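Local coordinates for serine protease pet (Escherichia coli, PDB 4OM9), which is a secreted autotransporter enterotoxin of enteroaggregative Escherichia coli, probably acting as a serine protease that cleaves alpha-fodrin, with its passenger domain built on a beta-helix, at residues S789-I794 and L807-G812. Numbering follows the deposited sequence.
Sequences SYQGSI and LWKVTG
Trp808 reaches from the 807-812 loop across to Tyr790 and Ile794, burying 102 Å² against the other segment, more than any other residue here. At its root, Trp808 CB lies 3.1 Å from Tyr790 O and also touches Tyr790 CD2. A chi1 of 42° sets CG between the backbone N and the carbonyl carbon, 4.0 Å from Tyr790 CD2. Along the six-membered ring, Trp808 CE3 is 3.4 Å from Tyr790 CE2; the two side chains run side by side, their ring planes at 50°. CE3 also approaches Gly792 C, at the indole edge. Farther out, Trp808 CZ3 meets Ile794 CG1 at 3.3 Å and Trp808 CH2 lies 3.4 Å from Ile794 CD1, which sits over one face in a CH-pi contact, 3.6 Å from the centroid of the six-membered ring. Val810 CG2 lies against the opposite face, sandwiching the indole between aliphatic groups. Gly792 O accepts a weak bond from Gly812 N at 3.2 Å. Tyr790 OH accepts a hydrogen bond from Ser793 N (3.2 Å) and bonds Gly751 O, bracing its ring, which stacks on Phe763. Strand 788-791 pairs in parallel with strand 747-755 of the beta-helix, and the 807-812 loop, following strand 794-796, packs beside this turn of the helix.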
loop_
_atom_site.group_PDB
_atom_site.type_symbol
_atom_site.label_atom_id
_atom_site.label_comp_id
_atom_site.label_asym_id
_atom_site.label_seq_id
_atom_site.Cartn_x
_atom_site.Cartn_y
_atom_site.Cartn_z
ATOM N N SER A 789 -2.700 4.722 38.340
ATOM C CA SER A 789 -3.864 5.005 39.162
ATOM C C SER A 789 -5.113 4.911 38.302
ATOM O O SER A 789 -5.081 5.212 37.107
ATOM C CB SER A 789 -3.765 6.381 39.824
ATOM O OG SER A 789 -4.088 7.408 38.904
ATOM N N TYR A 790 -6.196 4.461 38.925
ATOM C CA TYR A 790 -7.503 4.381 38.311
ATOM C C TYR A 790 -8.542 4.936 39.266
ATOM O O TYR A 790 -8.318 4.938 40.484
ATOM C CB TYR A 790 -7.841 2.934 37.928
ATOM C CG TYR A 790 -9.310 2.749 37.660
ATOM C CD1 TYR A 790 -9.862 3.109 36.438
ATOM C CD2 TYR A 790 -10.157 2.268 38.650
ATOM C CE1 TYR A 790 -11.213 2.970 36.205
ATOM C CE2 TYR A 790 -11.501 2.127 38.426
ATOM C CZ TYR A 790 -12.026 2.480 37.210
ATOM O OH TYR A 790 -13.374 2.334 37.005
ATOM N N GLN A 791 -9.669 5.414 38.733
ATOM C CA GLN A 791 -10.845 5.706 39.574
ATOM C C GLN A 791 -12.137 5.810 38.766
ATOM O O GLN A 791 -12.187 6.498 37.764
ATOM C CB GLN A 791 -10.637 6.992 40.405
ATOM C CG GLN A 791 -10.444 8.245 39.583
ATOM C CD GLN A 791 -10.912 9.475 40.363
ATOM O OE1 GLN A 791 -12.117 9.684 40.540
ATOM N NE2 GLN A 791 -9.967 10.275 40.846
ATOM N N GLY A 792 -13.187 5.133 39.220
ATOM C CA GLY A 792 -13.118 4.344 40.433
ATOM C C GLY A 792 -14.372 3.557 40.742
ATOM O O GLY A 792 -14.839 3.587 41.867
ATOM N N SER A 793 -14.913 2.853 39.752
ATOM C CA SER A 793 -16.063 1.983 39.988
ATOM C C SER A 793 -16.110 0.835 38.983
ATOM O O SER A 793 -16.276 1.060 37.788
ATOM C CB SER A 793 -17.359 2.787 39.930
ATOM O OG SER A 793 -18.478 1.935 39.779
ATOM N N ILE A 794 -15.977 -0.397 39.471
ATOM C CA ILE A 794 -15.926 -1.563 38.589
ATOM C C ILE A 794 -17.059 -2.562 38.823
ATOM O O ILE A 794 -17.032 -3.340 39.781
ATOM C CB ILE A 794 -14.599 -2.327 38.740
ATOM C CG1 ILE A 794 -13.414 -1.398 38.541
ATOM C CG2 ILE A 794 -14.532 -3.490 37.759
ATOM C CD1 ILE A 794 -12.096 -2.057 38.827
ATOM N N LEU A 807 -3.338 1.450 43.165
ATOM C CA LEU A 807 -4.631 1.052 42.603
ATOM C C LEU A 807 -5.616 2.200 42.492
ATOM O O LEU A 807 -5.268 3.297 42.065
ATOM C CB LEU A 807 -5.260 -0.032 43.474
ATOM C CG LEU A 807 -5.767 -1.319 42.835
ATOM C CD1 LEU A 807 -6.124 -1.093 41.385
ATOM C CD2 LEU A 807 -4.731 -2.401 43.004
ATOM N N TRP A 808 -6.856 1.937 42.898
ATOM C CA TRP A 808 -7.909 2.932 42.756
ATOM C C TRP A 808 -8.372 3.543 44.046
ATOM O O TRP A 808 -8.067 3.061 45.136
ATOM C CB TRP A 808 -9.142 2.375 42.023
ATOM C CG TRP A 808 -9.611 1.001 42.367
ATOM C CD1 TRP A 808 -8.901 0.004 42.953
ATOM C CD2 TRP A 808 -10.907 0.465 42.103
ATOM N NE1 TRP A 808 -9.677 -1.122 43.090
ATOM C CE2 TRP A 808 -10.917 -0.864 42.567
ATOM C CE3 TRP A 808 -12.065 0.983 41.524
ATOM C CZ2 TRP A 808 -12.032 -1.681 42.473
ATOM C CZ3 TRP A 808 -13.168 0.174 41.428
ATOM C CH2 TRP A 808 -13.150 -1.145 41.912
ATOM N N LYS A 809 -9.127 4.620 43.889
ATOM C CA LYS A 809 -9.681 5.326 45.023
ATOM C C LYS A 809 -11.123 4.871 45.284
ATOM O O LYS A 809 -11.729 5.253 46.279
ATOM C CB LYS A 809 -9.610 6.832 44.782
ATOM C CG LYS A 809 -8.299 7.319 44.151
ATOM C CD LYS A 809 -8.147 8.824 44.366
ATOM C CE LYS A 809 -6.856 9.384 43.791
ATOM N NZ LYS A 809 -7.038 9.849 42.384
ATOM N N VAL A 810 -11.644 4.050 44.373
ATOM C CA VAL A 810 -12.998 3.475 44.434
ATOM C C VAL A 810 -14.114 4.469 44.758
ATOM O O VAL A 810 -14.342 4.790 45.911
ATOM C CB VAL A 810 -13.077 2.342 45.455
ATOM C CG1 VAL A 810 -14.389 1.603 45.290
ATOM C CG2 VAL A 810 -11.913 1.389 45.277
ATOM N N THR A 811 -14.825 4.925 43.728
ATOM C CA THR A 811 -15.857 5.948 43.889
ATOM C C THR A 811 -17.271 5.382 43.853
ATOM O O THR A 811 -18.246 6.131 43.947
ATOM C CB THR A 811 -15.749 7.054 42.793
ATOM O OG1 THR A 811 -15.614 6.458 41.490
ATOM C CG2 THR A 811 -14.564 7.976 43.059
ATOM N N GLY A 812 -17.388 4.068 43.712
ATOM C CA GLY A 812 -18.698 3.447 43.660
ATOM C C GLY A 812 -18.721 1.988 44.069
ATOM O O GLY A 812 -17.675 1.346 44.194
#